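Local coordinates for CRISPR-associated protein, Cse2 family (Thermobifida fusca, PDB 4H79) that probably binds nucleic acid as the small Cse2 (CasB) subunit of the type I-E CRISPR Cascade complex, at residues R134-V138 against R150-I154; A117-L121 against L157-I163; L169-Q173 against V186-W190. Numbering follows the deposited sequence.

All three contacts join helices, or the turns that follow them, of one all-helical Cse2-family chain. Along the sequence, contact 2 (117-121 with 157-163) encloses contact 1 (134-138 with 150-154), and contact 3 (169-173 with 186-190) follows both. Contacts 1 and 2 share helix 144-160 and have centres about 12 Å apart; they meet where Val118 packs on Phe135 and Ile154. Contacts 1 and 3 have centres about 13 Å apart and meet at Trp190, which Phe135, Val138 and Leu151 all touch. Contacts 2 and 3 lie about 17 Å apart between centres and do not touch. Contact 1 is thus the middle piece of a continuous hydrophobic core running through the helical bundle.

Contact 1. Residues R134-V138 against R150-I154; sequences RFVQV and RLREI
This is an antiparallel helix-helix contact between two consecutive helices of the bundle, in which residues 134-138 of helix 129-138 pack on the middle of helix 144-160. The short axes of 134-138 and 150-154 approach to 9.8 Å, and their N-to-C directions make an angle of 143° (signed crossing angle -143°). Both segments keep helical phi/psi. The backbones converge toward the connection between the helices: CA of Val138 lies 5.5 Å from CA of Arg150, whereas CA of Phe135 and CA of Ile154 are 7.5 Å apart. Val138, in the t rotamer, has the most surface covered by the contact. Its CG1 meets CD2 of Leu151 at 3.7 Å, and its CG2 meets CG1 of Ile154 at 3.9 Å and CB of Arg150 at 4.0 Å. Ile154 (m, m) points toward the partner helix and brings CD1 to 4.5 Å from CA of Phe135. The t-rotamer ring of Phe135 and the side chain of Ile154 both reach Val118 of helix 114-119, so this apolar seam continues into a third helix. Polar groups border it. Arg134, with chi1 m, chi2 t and chi3 p, curls across so that NH2 forms a 2.6 Å salt bridge with OE1 of Glu153 (m, t). Arg150 extends (m, t, t) toward the backbone of Gln137, and its NH1 gives a weak hydrogen bond of 2.7 Å to the carbonyl O of Gln137, at the edge of the guanidinium. Aliphatic packing therefore fills the centre, while one ion pair and one arginine-to-carbonyl bond tie the more exposed margin.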
ATOM      1  N   ARG A 134      -4.588  16.261  -6.239  1.00 31.03           N
ATOM      2  CA  ARG A 134      -4.232  15.577  -4.970  1.00 39.12           C
ATOM      3  C   ARG A 134      -3.380  14.335  -5.210  1.00 32.84           C
ATOM      4  O   ARG A 134      -2.456  14.062  -4.446  1.00 35.68           O
ATOM      5  CB  ARG A 134      -5.478  15.226  -4.127  1.00 45.73           C
ATOM      6  CG  ARG A 134      -6.072  16.495  -3.514  1.00 70.04           C
ATOM      7  CD  ARG A 134      -7.491  16.319  -2.983  1.00 84.28           C
ATOM      8  NE  ARG A 134      -7.490  15.795  -1.622  1.00 93.17           N
ATOM      9  CZ  ARG A 134      -7.668  14.517  -1.291  1.00 60.70           C
ATOM     10  NH1 ARG A 134      -7.875  13.593  -2.230  1.00 74.73           N
ATOM     11  NH2 ARG A 134      -7.645  14.173  -0.003  1.00 65.58           N
ATOM     12  N   PHE A 135      -3.709  13.577  -6.260  1.00 29.35           N
ATOM     13  CA  PHE A 135      -2.954  12.375  -6.592  1.00 28.80           C
ATOM     14  C   PHE A 135      -1.500  12.731  -6.947  1.00 30.73           C
ATOM     15  O   PHE A 135      -0.536  12.084  -6.486  1.00 27.88           O
ATOM     16  CB  PHE A 135      -3.618  11.622  -7.736  1.00 26.75           C
ATOM     17  CG  PHE A 135      -2.915  10.343  -8.097  1.00 32.33           C
ATOM     18  CD1 PHE A 135      -2.466   9.461  -7.109  1.00 42.23           C
ATOM     19  CD2 PHE A 135      -2.661  10.047  -9.420  1.00 37.87           C
ATOM     20  CE1 PHE A 135      -1.803   8.277  -7.446  1.00 34.52           C
ATOM     21  CE2 PHE A 135      -2.032   8.872  -9.761  1.00 31.55           C
ATOM     22  CZ  PHE A 135      -1.615   7.991  -8.779  1.00 28.80           C
ATOM     23  N   VAL A 136      -1.352  13.782  -7.749  1.00 31.03           N
ATOM     24  CA  VAL A 136      -0.035  14.273  -8.145  1.00 34.25           C
ATOM     25  C   VAL A 136       0.771  14.655  -6.905  1.00 31.67           C
ATOM     26  O   VAL A 136       1.976  14.342  -6.812  1.00 39.81           O
ATOM     27  CB  VAL A 136      -0.115  15.424  -9.203  1.00 33.35           C
ATOM     28  CG1 VAL A 136       1.230  16.173  -9.328  1.00 36.36           C
ATOM     29  CG2 VAL A 136      -0.564  14.853 -10.581  1.00 30.17           C
ATOM     30  N   GLN A 137       0.090  15.250  -5.934  1.00 33.09           N
ATOM     31  CA  GLN A 137       0.753  15.726  -4.720  1.00 37.15           C
ATOM     32  C   GLN A 137       1.249  14.579  -3.829  1.00 37.82           C
ATOM     33  O   GLN A 137       2.237  14.758  -3.073  1.00 36.70           O
ATOM     34  CB  GLN A 137      -0.126  16.726  -3.952  1.00 40.22           C
ATOM     35  CG  GLN A 137      -0.023  18.167  -4.525  1.00 52.17           C
ATOM     36  CD  GLN A 137       1.442  18.635  -4.838  1.00 60.85           C
ATOM     37  OE1 GLN A 137       2.191  19.060  -3.937  1.00 67.69           O
ATOM     38  NE2 GLN A 137       1.841  18.576  -6.130  1.00 53.54           N
ATOM     39  N   VAL A 138       0.620  13.403  -3.934  1.00 32.01           N
ATOM     40  CA  VAL A 138       1.043  12.251  -3.147  1.00 30.09           C
ATOM     41  C   VAL A 138       2.553  11.963  -3.376  1.00 34.07           C
ATOM     42  O   VAL A 138       3.319  11.755  -2.411  1.00 35.11           O
ATOM     43  CB  VAL A 138       0.248  10.976  -3.463  1.00 26.17           C
ATOM     44  CG1 VAL A 138       0.812   9.786  -2.628  1.00 28.92           C
ATOM     45  CG2 VAL A 138      -1.301  11.117  -3.218  1.00 27.68           C
ATOM     46  N   ARG A 150      -1.033  11.010   2.921  1.00 24.85           N
ATOM     47  CA  ARG A 150      -1.595  11.311   1.579  1.00 25.15           C
ATOM     48  C   ARG A 150      -2.134  10.039   0.964  1.00 23.44           C
ATOM     49  O   ARG A 150      -3.204  10.055   0.352  1.00 22.07           O
ATOM     50  CB  ARG A 150      -0.623  12.047   0.661  1.00 23.45           C
ATOM     51  CG  ARG A 150      -0.401  13.486   1.164  1.00 30.73           C
ATOM     52  CD  ARG A 150       0.827  14.068   0.482  1.00 32.15           C
ATOM     53  NE  ARG A 150       1.153  15.373   1.060  1.00 44.43           N
ATOM     54  CZ  ARG A 150       1.982  16.240   0.502  1.00 43.14           C
ATOM     55  NH1 ARG A 150       2.568  15.944  -0.666  1.00 36.53           N
ATOM     56  NH2 ARG A 150       2.232  17.395   1.111  1.00 54.37           N
ATOM     57  N   LEU A 151      -1.411   8.937   1.100  1.00 23.35           N
ATOM     58  CA  LEU A 151      -1.927   7.668   0.554  1.00 25.63           C
ATOM     59  C   LEU A 151      -3.234   7.236   1.260  1.00 22.70           C
ATOM     60  O   LEU A 151      -4.124   6.638   0.676  1.00 22.45           O
ATOM     61  CB  LEU A 151      -0.879   6.552   0.709  1.00 21.14           C
ATOM     62  CG  LEU A 151       0.225   6.634  -0.387  1.00 23.13           C
ATOM     63  CD1 LEU A 151       1.442   5.750  -0.046  1.00 26.95           C
ATOM     64  CD2 LEU A 151      -0.328   6.399  -1.824  1.00 21.99           C
ATOM     65  N   ARG A 152      -3.300   7.446   2.555  1.00 19.73           N
ATOM     66  CA  ARG A 152      -4.508   7.061   3.316  1.00 25.56           C
ATOM     67  C   ARG A 152      -5.779   7.740   2.717  1.00 20.82           C
ATOM     68  O   ARG A 152      -6.857   7.123   2.593  1.00 22.79           O
ATOM     69  CB  ARG A 152      -4.301   7.418   4.810  1.00 24.63           C
ATOM     70  CG  ARG A 152      -5.489   7.117   5.656  1.00 29.53           C
ATOM     71  CD  ARG A 152      -5.374   7.621   7.128  1.00 40.78           C
ATOM     72  NE  ARG A 152      -6.417   6.907   7.902  1.00 60.24           N
ATOM     73  CZ  ARG A 152      -7.747   6.964   7.714  1.00 63.98           C
ATOM     74  NH1 ARG A 152      -8.583   6.223   8.483  1.00 58.83           N
ATOM     75  NH2 ARG A 152      -8.266   7.758   6.777  1.00 90.30           N
ATOM     76  N   GLU A 153      -5.659   9.007   2.357  1.00 23.14           N
ATOM     77  CA  GLU A 153      -6.814   9.739   1.772  1.00 25.62           C
ATOM     78  C   GLU A 153      -7.254   9.070   0.467  1.00 26.71           C
ATOM     79  O   GLU A 153      -8.436   8.951   0.187  1.00 26.25           O
ATOM     80  CB  GLU A 153      -6.488  11.230   1.495  1.00 27.36           C
ATOM     81  CG  GLU A 153      -6.117  12.015   2.766  1.00 37.03           C
ATOM     82  CD  GLU A 153      -5.594  13.445   2.475  1.00 64.24           C
ATOM     83  OE1 GLU A 153      -5.444  13.833   1.269  1.00 69.24           O
ATOM     84  OE2 GLU A 153      -5.324  14.211   3.444  1.00 67.42           O
ATOM     85  N   ILE A 154      -6.280   8.642  -0.339  1.00 22.91           N
ATOM     86  CA  ILE A 154      -6.563   7.996  -1.634  1.00 21.76           C
ATOM     87  C   ILE A 154      -7.196   6.624  -1.395  1.00 21.11           C
ATOM     88  O   ILE A 154      -8.186   6.269  -2.023  1.00 20.22           O
ATOM     89  CB  ILE A 154      -5.272   7.805  -2.465  1.00 22.05           C
ATOM     90  CG1 ILE A 154      -4.637   9.200  -2.886  1.00 25.23           C
ATOM     91  CG2 ILE A 154      -5.578   6.935  -3.659  1.00 21.38           C
ATOM     92  CD1 ILE A 154      -5.544   9.998  -3.812  1.00 26.46           C
TER

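Contact 2. Residues A117-L121 against L157-I163; sequences AVRRL and LLRRDAI
Residues 117-119 are helical, and Arg120 and Leu121 keep phi/psi near helical values (-68/-19 and -69/-10); residues 157-160 form the last turn of helix 144-160. That helix closes with a Schellman motif: Ala162 takes positive phi (58/38), Ala162 N bonds to Arg159 O at 2.9 Å, and Ile163 N bonds to Leu158 O at 2.9 Å. Ile163 is then extended (-94/126). Nearest CA pairs are Ala117-Ile163 at 6.4 Å, Val118-Leu158 at 7.0 Å and Leu121-Asp161 at 7.2 Å. Leu121 (m, t) buries the most surface. Its CD1 meets CB of Leu157 at 3.9 Å and CD2 of Leu158 at 4.0 Å, while its CD2 meets CD1 of Ile163 at 3.6 Å. Ala117 CB packs against Ile163 CG2 at 3.7 Å and Leu158 CD2 at 3.8 Å, and Ile163 (m, t) sets CD1 3.6 Å from Arg120 CB. Leu131 of helix 129-138 touches both Leu121 and Leu157, extending the apolar patch. No direct hydrogen bond spans the segments. Instead one water donates to Arg120 O at 2.8 Å and to Asp161 OD2 at 2.6 Å. Joining segment 117-121 to the C-terminal end of helix 144-160, the contact depends on aliphatic packing, with Ile163, just after the Schellman turn, pointing toward segment 117-121 and a water bridge linking the polar groups at the exposed margin.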
ATOM      1  N   ALA A 117      -5.814   2.310 -10.407  1.00 19.93           N
ATOM      2  CA  ALA A 117      -6.921   2.284  -9.416  1.00 23.71           C
ATOM      3  C   ALA A 117      -7.520   3.647  -9.266  1.00 21.83           C
ATOM      4  O   ALA A 117      -8.779   3.825  -9.258  1.00 18.99           O
ATOM      5  CB  ALA A 117      -6.407   1.761  -8.048  1.00 19.67           C
ATOM      6  N   VAL A 118      -6.665   4.640  -9.107  1.00 19.91           N
ATOM      7  CA  VAL A 118      -7.191   6.034  -8.904  1.00 19.23           C
ATOM      8  C   VAL A 118      -8.013   6.507 -10.150  1.00 20.44           C
ATOM      9  O   VAL A 118      -9.043   7.172 -10.035  1.00 22.16           O
ATOM     10  CB  VAL A 118      -6.006   7.015  -8.612  1.00 22.24           C
ATOM     11  CG1 VAL A 118      -6.469   8.484  -8.741  1.00 21.56           C
ATOM     12  CG2 VAL A 118      -5.455   6.721  -7.203  1.00 23.97           C
ATOM     13  N   ARG A 119      -7.549   6.162 -11.333  1.00 18.93           N
ATOM     14  CA  ARG A 119      -8.248   6.571 -12.578  1.00 21.18           C
ATOM     15  C   ARG A 119      -9.719   6.028 -12.605  1.00 19.90           C
ATOM     16  O   ARG A 119     -10.606   6.696 -13.131  1.00 21.66           O
ATOM     17  CB  ARG A 119      -7.482   6.069 -13.815  1.00 23.23           C
ATOM     18  CG  ARG A 119      -8.099   6.629 -15.124  1.00 24.75           C
ATOM     19  CD  ARG A 119      -7.956   8.152 -15.110  1.00 27.32           C
ATOM     20  NE  ARG A 119      -8.711   8.886 -16.161  1.00 39.98           N
ATOM     21  CZ  ARG A 119      -8.264   9.221 -17.381  1.00 45.09           C
ATOM     22  NH1 ARG A 119      -7.060   8.871 -17.782  1.00 38.09           N
ATOM     23  NH2 ARG A 119      -9.044   9.908 -18.232  1.00 42.09           N
ATOM     24  N   ARG A 120      -9.974   4.878 -11.962  1.00 19.46           N
ATOM     25  CA  ARG A 120     -11.355   4.263 -11.913  1.00 21.60           C
ATOM     26  C   ARG A 120     -12.299   5.110 -11.099  1.00 20.53           C
ATOM     27  O   ARG A 120     -13.502   4.968 -11.186  1.00 20.92           O
ATOM     28  CB  ARG A 120     -11.338   2.822 -11.320  1.00 26.17           C
ATOM     29  CG  ARG A 120     -10.521   1.802 -12.123  1.00 28.31           C
ATOM     30  CD  ARG A 120     -10.782   1.947 -13.571  1.00 34.35           C
ATOM     31  NE  ARG A 120     -10.097   0.847 -14.267  1.00 49.71           N
ATOM     32  CZ  ARG A 120     -10.670  -0.305 -14.582  1.00 40.29           C
ATOM     33  NH1 ARG A 120     -11.949  -0.508 -14.316  1.00 31.74           N
ATOM     34  NH2 ARG A 120      -9.978  -1.230 -15.211  1.00 41.88           N
ATOM     35  N   LEU A 121     -11.746   5.969 -10.264  1.00 19.08           N
ATOM     36  CA  LEU A 121     -12.586   6.906  -9.452  1.00 21.45           C
ATOM     37  C   LEU A 121     -13.271   7.964 -10.294  1.00 23.33           C
ATOM     38  O   LEU A 121     -14.164   8.639  -9.833  1.00 23.77           O
ATOM     39  CB  LEU A 121     -11.740   7.614  -8.369  1.00 22.39           C
ATOM     40  CG  LEU A 121     -11.168   6.716  -7.267  1.00 19.58           C
ATOM     41  CD1 LEU A 121     -10.186   7.511  -6.360  1.00 19.29           C
ATOM     42  CD2 LEU A 121     -12.285   6.110  -6.416  1.00 18.60           C
ATOM     43  N   LEU A 157     -10.801   6.616  -0.575  1.00 19.95           N
ATOM     44  CA  LEU A 157     -11.659   6.820  -1.763  1.00 23.92           C
ATOM     45  C   LEU A 157     -11.752   5.518  -2.557  1.00 22.09           C
ATOM     46  O   LEU A 157     -12.817   5.139  -3.006  1.00 19.70           O
ATOM     47  CB  LEU A 157     -11.146   7.975  -2.656  1.00 22.18           C
ATOM     48  CG  LEU A 157     -11.126   9.377  -2.019  1.00 25.38           C
ATOM     49  CD1 LEU A 157     -10.416  10.335  -2.991  1.00 25.09           C
ATOM     50  CD2 LEU A 157     -12.528   9.937  -1.692  1.00 30.04           C
ATOM     51  N   LEU A 158     -10.607   4.822  -2.709  1.00 19.64           N
ATOM     52  CA  LEU A 158     -10.649   3.523  -3.403  1.00 20.48           C
ATOM     53  C   LEU A 158     -11.589   2.530  -2.689  1.00 22.84           C
ATOM     54  O   LEU A 158     -12.305   1.767  -3.367  1.00 19.31           O
ATOM     55  CB  LEU A 158      -9.252   2.892  -3.497  1.00 17.61           C
ATOM     56  CG  LEU A 158      -8.220   3.682  -4.297  1.00 16.12           C
ATOM     57  CD1 LEU A 158      -6.862   2.914  -4.247  1.00 17.53           C
ATOM     58  CD2 LEU A 158      -8.700   3.863  -5.813  1.00 16.46           C
ATOM     59  N   ARG A 159     -11.537   2.502  -1.345  1.00 18.28           N
ATOM     60  CA  ARG A 159     -12.411   1.625  -0.589  1.00 16.85           C
ATOM     61  C   ARG A 159     -13.869   1.894  -0.868  1.00 17.30           C
ATOM     62  O   ARG A 159     -14.671   0.950  -1.002  1.00 16.93           O
ATOM     63  CB  ARG A 159     -12.121   1.787   0.945  1.00 15.17           C
ATOM     64  CG  ARG A 159     -12.979   0.849   1.751  1.00 19.17           C
ATOM     65  CD  ARG A 159     -12.991   1.173   3.285  1.00 17.00           C
ATOM     66  NE  ARG A 159     -14.098   0.376   3.806  1.00 25.48           N
ATOM     67  CZ  ARG A 159     -15.378   0.691   3.646  1.00 26.81           C
ATOM     68  NH1 ARG A 159     -15.719   1.890   3.123  1.00 24.12           N
ATOM     69  NH2 ARG A 159     -16.300  -0.152   4.089  1.00 28.46           N
ATOM     70  N   ARG A 160     -14.258   3.183  -0.903  1.00 20.34           N
ATOM     71  CA  ARG A 160     -15.688   3.570  -1.109  1.00 20.57           C
ATOM     72  C   ARG A 160     -16.204   3.021  -2.461  1.00 19.30           C
ATOM     73  O   ARG A 160     -17.354   2.627  -2.561  1.00 19.83           O
ATOM     74  CB  ARG A 160     -15.847   5.128  -1.018  1.00 26.30           C
ATOM     75  CG  ARG A 160     -17.304   5.630  -1.039  1.00 40.13           C
ATOM     76  CD  ARG A 160     -17.480   6.824  -0.085  1.00 47.88           C
ATOM     77  NE  ARG A 160     -18.865   6.982   0.370  1.00 50.82           N
ATOM     78  CZ  ARG A 160     -19.788   7.690  -0.285  1.00 53.11           C
ATOM     79  NH1 ARG A 160     -21.044   7.775   0.199  1.00 43.79           N
ATOM     80  NH2 ARG A 160     -19.457   8.318  -1.424  1.00 42.20           N
ATOM     81  N   ASP A 161     -15.323   2.934  -3.466  1.00 16.95           N
ATOM     82  CA  ASP A 161     -15.677   2.419  -4.808  1.00 18.46           C
ATOM     83  C   ASP A 161     -15.332   0.931  -4.942  1.00 19.86           C
ATOM     84  O   ASP A 161     -15.470   0.375  -6.006  1.00 19.09           O
ATOM     85  CB  ASP A 161     -14.964   3.247  -5.904  1.00 19.05           C
ATOM     86  CG  ASP A 161     -15.745   4.493  -6.307  1.00 24.35           C
ATOM     87  OD1 ASP A 161     -16.521   5.040  -5.436  1.00 23.44           O
ATOM     88  OD2 ASP A 161     -15.645   4.901  -7.486  1.00 20.27           O
ATOM     89  N   ALA A 162     -14.826   0.321  -3.861  1.00 21.74           N
ATOM     90  CA  ALA A 162     -14.474  -1.110  -3.832  1.00 20.91           C
ATOM     91  C   ALA A 162     -13.452  -1.434  -4.912  1.00 19.25           C
ATOM     92  O   ALA A 162     -13.546  -2.483  -5.572  1.00 23.01           O
ATOM     93  CB  ALA A 162     -15.752  -1.971  -4.042  1.00 19.16           C
ATOM     94  N   ILE A 163     -12.503  -0.529  -5.160  1.00 19.48           N
ATOM     95  CA  ILE A 163     -11.428  -0.778  -6.128  1.00 18.37           C
ATOM     96  C   ILE A 163     -10.212  -1.351  -5.361  1.00 21.56           C
ATOM     97  O   ILE A 163      -9.671  -0.671  -4.443  1.00 19.67           O
ATOM     98  CB  ILE A 163     -11.010   0.570  -6.792  1.00 17.52           C
ATOM     99  CG1 ILE A 163     -12.220   1.187  -7.540  1.00 20.27           C
ATOM    100  CG2 ILE A 163      -9.813   0.382  -7.792  1.00 17.05           C
ATOM    101  CD1 ILE A 163     -12.058   2.734  -7.743  1.00 20.69           C
TER
HETATM  102  O   HOH W   1     -15.320   3.558  -9.646  1.00 22.41           O

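Contact 3. Residues L169-Q173 against V186-W190; sequences LLADQ and VRTAW
Gln173, Trp190 and Val186 bury the most surface where helix 167-176 meets helix 180-195. The axes of 169-173 and 186-190 run roughly antiparallel, at 146°, and stay 11.7 Å apart at closest approach; Gln173 and Trp190 bridge the gap between them, while Val186 reaches across where the backbones come closest. Both segments are helical, and the closest CA atoms are those of Gln173 and Val186, 6.1 Å apart. Gln173 (m, t, chi3 -32°) points toward the partner. Trp190, with chi1 m and chi2 -9°, brings NE1 2.8 Å from Gln173 OE1 and donates a nearly straight hydrogen bond (161°) at the edge of the indole, near its plane. Val186, chi1 t, fits against Gln173, with Val186 CG2 3.6 Å from Gln173 O and 3.9 Å from Gln173 CB. Two looser contacts border this centre: Ala189 CB to Gln173 NE2 at 4.1 Å, and Leu170 CD1 to Trp190 CZ2 at 4.3 Å. Leu170 (t, p) also touches Leu94 of helix 80-99, the indole packs on Val138 and Leu151, and Trp190 CB packs on Phe135. The result is an antiparallel helical hairpin in the Cse2 bundle, its buried indole N-H paired with a glutamine from the facing helix.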
ATOM      1  N   LEU A 169       3.016  -4.720  -4.697  1.00 27.90           N
ATOM      2  CA  LEU A 169       3.600  -3.681  -5.552  1.00 27.11           C
ATOM      3  C   LEU A 169       3.742  -2.351  -4.800  1.00 25.14           C
ATOM      4  O   LEU A 169       4.805  -1.690  -4.855  1.00 24.87           O
ATOM      5  CB  LEU A 169       2.812  -3.492  -6.837  1.00 23.05           C
ATOM      6  CG  LEU A 169       3.261  -2.381  -7.800  1.00 25.62           C
ATOM      7  CD1 LEU A 169       4.774  -2.491  -8.217  1.00 26.45           C
ATOM      8  CD2 LEU A 169       2.341  -2.306  -9.041  1.00 29.73           C
ATOM      9  N   LEU A 170       2.684  -1.988  -4.049  1.00 26.17           N
ATOM     10  CA  LEU A 170       2.735  -0.711  -3.344  1.00 30.42           C
ATOM     11  C   LEU A 170       3.885  -0.668  -2.312  1.00 27.49           C
ATOM     12  O   LEU A 170       4.577   0.370  -2.194  1.00 26.76           O
ATOM     13  CB  LEU A 170       1.407  -0.432  -2.669  1.00 24.86           C
ATOM     14  CG  LEU A 170       1.260   0.974  -2.097  1.00 26.07           C
ATOM     15  CD1 LEU A 170       1.212   2.021  -3.218  1.00 25.38           C
ATOM     16  CD2 LEU A 170       0.029   1.020  -1.134  1.00 24.87           C
ATOM     17  N   ALA A 171       4.093  -1.797  -1.587  1.00 24.84           N
ATOM     18  CA  ALA A 171       5.161  -1.881  -0.607  1.00 23.70           C
ATOM     19  C   ALA A 171       6.509  -1.665  -1.293  1.00 27.41           C
ATOM     20  O   ALA A 171       7.381  -0.900  -0.782  1.00 26.74           O
ATOM     21  CB  ALA A 171       5.125  -3.232   0.150  1.00 22.55           C
ATOM     22  N   ASP A 172       6.713  -2.317  -2.444  1.00 28.06           N
ATOM     23  CA  ASP A 172       7.944  -2.089  -3.215  1.00 32.29           C
ATOM     24  C   ASP A 172       8.197  -0.624  -3.531  1.00 32.35           C
ATOM     25  O   ASP A 172       9.345  -0.124  -3.395  1.00 28.71           O
ATOM     26  CB  ASP A 172       7.968  -2.893  -4.504  1.00 28.20           C
ATOM     27  CG  ASP A 172       8.517  -4.312  -4.279  1.00 33.22           C
ATOM     28  OD1 ASP A 172       9.054  -4.639  -3.175  1.00 32.19           O
ATOM     29  OD2 ASP A 172       8.407  -5.110  -5.216  1.00 37.44           O
ATOM     30  N   GLN A 173       7.130   0.046  -3.943  1.00 26.30           N
ATOM     31  CA  GLN A 173       7.211   1.436  -4.413  1.00 27.20           C
ATOM     32  C   GLN A 173       7.456   2.356  -3.206  1.00 28.72           C
ATOM     33  O   GLN A 173       8.282   3.297  -3.304  1.00 30.06           O
ATOM     34  CB  GLN A 173       5.901   1.834  -5.160  1.00 26.86           C
ATOM     35  CG  GLN A 173       5.757   1.113  -6.481  1.00 27.41           C
ATOM     36  CD  GLN A 173       4.516   1.465  -7.191  1.00 27.99           C
ATOM     37  OE1 GLN A 173       3.472   1.764  -6.565  1.00 28.24           O
ATOM     38  NE2 GLN A 173       4.585   1.444  -8.520  1.00 25.25           N
ATOM     39  N   VAL A 186       8.851   6.013  -9.250  1.00 29.10           N
ATOM     40  CA  VAL A 186       7.503   5.708  -8.740  1.00 29.71           C
ATOM     41  C   VAL A 186       6.426   6.676  -9.247  1.00 28.31           C
ATOM     42  O   VAL A 186       5.345   6.263  -9.687  1.00 30.18           O
ATOM     43  CB  VAL A 186       7.477   5.632  -7.199  1.00 28.11           C
ATOM     44  CG1 VAL A 186       6.020   5.449  -6.722  1.00 27.06           C
ATOM     45  CG2 VAL A 186       8.383   4.442  -6.747  1.00 24.09           C
ATOM     46  N   ARG A 187       6.699   7.981  -9.178  1.00 26.29           N
ATOM     47  CA  ARG A 187       5.769   8.994  -9.768  1.00 31.42           C
ATOM     48  C   ARG A 187       5.494   8.699 -11.250  1.00 31.91           C
ATOM     49  O   ARG A 187       4.312   8.790 -11.727  1.00 28.02           O
ATOM     50  CB  ARG A 187       6.364  10.401  -9.637  1.00 27.86           C
ATOM     51  CG  ARG A 187       6.267  10.972  -8.220  1.00 31.94           C
ATOM     52  CD  ARG A 187       6.543  12.490  -8.239  1.00 35.00           C
ATOM     53  NE  ARG A 187       7.910  12.866  -8.756  1.00 38.94           N
ATOM     54  CZ  ARG A 187       8.994  12.882  -8.003  1.00 39.60           C
ATOM     55  NH1 ARG A 187       8.902  12.554  -6.706  1.00 35.09           N
ATOM     56  NH2 ARG A 187      10.158  13.222  -8.520  1.00 37.96           N
ATOM     57  N   THR A 188       6.551   8.346 -11.985  1.00 28.54           N
ATOM     58  CA  THR A 188       6.397   8.026 -13.418  1.00 29.83           C
ATOM     59  C   THR A 188       5.494   6.795 -13.597  1.00 26.85           C
ATOM     60  O   THR A 188       4.581   6.787 -14.434  1.00 29.40           O
ATOM     61  CB  THR A 188       7.764   7.798 -14.088  1.00 29.19           C
ATOM     62  OG1 THR A 188       8.540   8.999 -13.968  1.00 29.21           O
ATOM     63  CG2 THR A 188       7.599   7.461 -15.598  1.00 27.64           C
ATOM     64  N   ALA A 189       5.705   5.758 -12.794  1.00 24.91           N
ATOM     65  CA  ALA A 189       4.832   4.543 -12.894  1.00 25.41           C
ATOM     66  C   ALA A 189       3.350   4.875 -12.574  1.00 30.64           C
ATOM     67  O   ALA A 189       2.388   4.382 -13.234  1.00 30.16           O
ATOM     68  CB  ALA A 189       5.372   3.395 -11.992  1.00 27.40           C
ATOM     69  N   TRP A 190       3.151   5.720 -11.556  1.00 26.48           N
ATOM     70  CA  TRP A 190       1.773   6.115 -11.185  1.00 29.13           C
ATOM     71  C   TRP A 190       1.138   6.955 -12.282  1.00 28.13           C
ATOM     72  O   TRP A 190      -0.044   6.762 -12.607  1.00 24.99           O
ATOM     73  CB  TRP A 190       1.758   6.902  -9.887  1.00 24.45           C
ATOM     74  CG  TRP A 190       2.091   6.102  -8.646  1.00 25.12           C
ATOM     75  CD1 TRP A 190       2.244   4.727  -8.538  1.00 25.82           C
ATOM     76  CD2 TRP A 190       2.317   6.623  -7.291  1.00 31.79           C
ATOM     77  NE1 TRP A 190       2.521   4.354  -7.241  1.00 26.94           N
ATOM     78  CE2 TRP A 190       2.581   5.445  -6.437  1.00 31.60           C
ATOM     79  CE3 TRP A 190       2.317   7.894  -6.721  1.00 29.68           C
ATOM     80  CZ2 TRP A 190       2.860   5.558  -5.082  1.00 29.96           C
ATOM     81  CZ3 TRP A 190       2.610   8.003  -5.365  1.00 29.97           C
ATOM     82  CH2 TRP A 190       2.868   6.848  -4.559  1.00 27.45           C
TER